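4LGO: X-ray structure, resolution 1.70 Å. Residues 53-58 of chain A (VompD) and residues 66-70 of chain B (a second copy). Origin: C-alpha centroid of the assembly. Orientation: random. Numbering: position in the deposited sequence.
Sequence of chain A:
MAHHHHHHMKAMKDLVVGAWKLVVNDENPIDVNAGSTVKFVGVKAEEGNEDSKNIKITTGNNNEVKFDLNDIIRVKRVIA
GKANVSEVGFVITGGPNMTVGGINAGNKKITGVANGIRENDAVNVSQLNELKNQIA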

# COMPACT_ATOMS: atom_id res chain seq x y z
N LYS A 53 -1.02 -8.03 13.36
CA LYS A 53 -1.95 -8.90 12.61
C LYS A 53 -2.61 -8.06 11.51
O LYS A 53 -3.39 -7.15 11.82
N ASN A 54 -2.27 -8.34 10.25
CA ASN A 54 -2.76 -7.58 9.14
C ASN A 54 -4.27 -7.59 9.02
O ASN A 54 -4.84 -6.56 8.67
N ILE A 55 -4.88 -8.74 9.29
CA ILE A 55 -6.33 -8.89 9.31
C ILE A 55 -6.80 -8.77 10.76
O ILE A 55 -6.41 -9.57 11.63
N LYS A 56 -7.59 -7.73 11.01
CA LYS A 56 -8.11 -7.41 12.35
C LYS A 56 -9.49 -8.01 12.47
O LYS A 56 -10.44 -7.55 11.80
N ILE A 57 -9.59 -9.04 13.30
CA ILE A 57 -10.86 -9.73 13.53
C ILE A 57 -11.26 -9.50 14.98
O ILE A 57 -10.50 -9.80 15.91
N THR A 58 -12.48 -9.02 15.17
CA THR A 58 -12.97 -8.72 16.50
C THR A 58 -14.41 -9.21 16.60
O THR A 58 -15.02 -9.57 15.59
N LYS B 66 -7.08 -19.42 10.02
CA LYS B 66 -6.11 -18.34 10.08
C LYS B 66 -6.28 -17.38 8.90
O LYS B 66 -6.29 -17.80 7.75
N PHE B 67 -6.27 -16.08 9.21
CA PHE B 67 -6.46 -15.03 8.22
C PHE B 67 -5.26 -14.10 8.17
O PHE B 67 -4.81 -13.61 9.20
N ASP B 68 -4.77 -13.84 6.97
CA ASP B 68 -3.67 -12.92 6.74
C ASP B 68 -3.87 -12.28 5.36
O ASP B 68 -4.81 -12.61 4.63
N LEU B 69 -2.98 -11.34 5.03
CA LEU B 69 -2.82 -10.83 3.68
C LEU B 69 -1.78 -11.64 2.92
O LEU B 69 -0.79 -12.09 3.46
N ASN B 70 -1.99 -11.78 1.63
CA ASN B 70 -0.92 -12.19 0.71
C ASN B 70 0.27 -11.24 0.86
O ASN B 70 0.08 -10.07 1.12

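The apolar centre of this contact is Ile A55, whose CA-to-CB bond points toward chain B and whose chi1 and chi2 are both m. That rotamer sets its branches across the opposing strand: CG2 packs on Phe B67 CB at 4.0 Å, CD1 reaches Leu B69 CD2 at 3.9 Å, and CG1 lies against the backbone between them, 3.6 Å from Asp B68 C. Two residues along the same strand, Ile A57 (m, t) also points toward the partner, as strand alternation predicts, while Lys A56 between them is out of reach. Ile A57 CD1 meets Phe B67 CD1 obliquely at 3.5 Å; Phe B67, chi1 m, starts toward chain A, but the end of its ring leads away. Leu B69 (m, t) leaves its backbone sideways, and its CD1 touches Asn A54 CB at 3.8 Å.

At Asn A54 the contact turns polar. With chi1 m, its ND2 donates a hydrogen bond to Asp B68 OD1 at 3.2 Å. Asp B68 starts away from chain A, yet chi1 t brings its carboxylate back, and OD1 also accepts a weak bond from Leu B69 N at 2.7 Å. Two waters join the stretches where backbone amides face acceptors too distant for direct bonding: water 1 links Asn A54 N to Asp B68 OD1, and water 2 links Ile A55 N to Phe B67 O.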

# COMPACT_ATOMS: atom_id res chain seq x y z
CB LYS A 53 -3.02 -9.50 13.55
CG LYS A 53 -2.41 -10.29 14.70
CD LYS A 53 -3.46 -10.76 15.72
CE LYS A 53 -2.75 -11.20 16.99
NZ LYS A 53 -3.73 -11.80 17.94
CB ASN A 54 -2.18 -8.09 7.81
CG ASN A 54 -0.77 -7.65 7.57
OD1 ASN A 54 -0.34 -6.61 8.03
ND2 ASN A 54 -0.01 -8.47 6.84
CB ILE A 55 -6.83 -10.20 8.70
CG1 ILE A 55 -6.21 -10.43 7.32
CG2 ILE A 55 -8.36 -10.22 8.67
CD1 ILE A 55 -6.61 -9.43 6.26
CB LYS A 56 -8.18 -5.90 12.54
CG LYS A 56 -8.75 -5.44 13.87
CD LYS A 56 -8.95 -3.92 13.85
CE LYS A 56 -9.93 -3.42 14.92
NZ LYS A 56 -11.38 -3.46 14.51
CB ILE A 57 -10.81 -11.24 13.28
CG1 ILE A 57 -9.95 -11.59 12.06
CG2 ILE A 57 -12.22 -11.80 13.09
CD1 ILE A 57 -9.86 -13.09 11.85
CB THR A 58 -12.93 -7.21 16.83
OG1 THR A 58 -13.60 -6.45 15.82
CG2 THR A 58 -11.49 -6.69 16.96
CB LYS B 66 -4.69 -18.92 10.03
CG LYS B 66 -4.38 -19.88 11.18
CD LYS B 66 -3.11 -20.71 11.00
CE LYS B 66 -1.88 -19.87 10.94
NZ LYS B 66 -0.65 -20.73 10.94
CB PHE B 67 -7.69 -14.18 8.56
CG PHE B 67 -9.02 -14.89 8.43
CD1 PHE B 67 -9.51 -15.69 9.46
CD2 PHE B 67 -9.80 -14.72 7.28
CE1 PHE B 67 -10.74 -16.36 9.33
CE2 PHE B 67 -11.04 -15.35 7.16
CZ PHE B 67 -11.51 -16.17 8.19
CB ASP B 68 -2.33 -13.65 6.78
CG ASP B 68 -1.13 -12.74 7.08
OD1 ASP B 68 -1.15 -11.49 7.06
OD2 ASP B 68 -0.09 -13.34 7.29
CB LEU B 69 -2.35 -9.37 3.71
CG LEU B 69 -3.32 -8.31 4.11
CD1 LEU B 69 -2.63 -6.94 4.18
CD2 LEU B 69 -4.54 -8.32 3.20
CB ASN B 70 -1.49 -12.14 -0.71
CG ASN B 70 -0.68 -12.95 -1.74
OD1 ASN B 70 0.55 -12.87 -1.84
ND2 ASN B 70 -1.41 -13.64 -2.61
O HOH W 1 -0.39 -10.31 9.38
O HOH W 2 -3.54 -11.25 9.92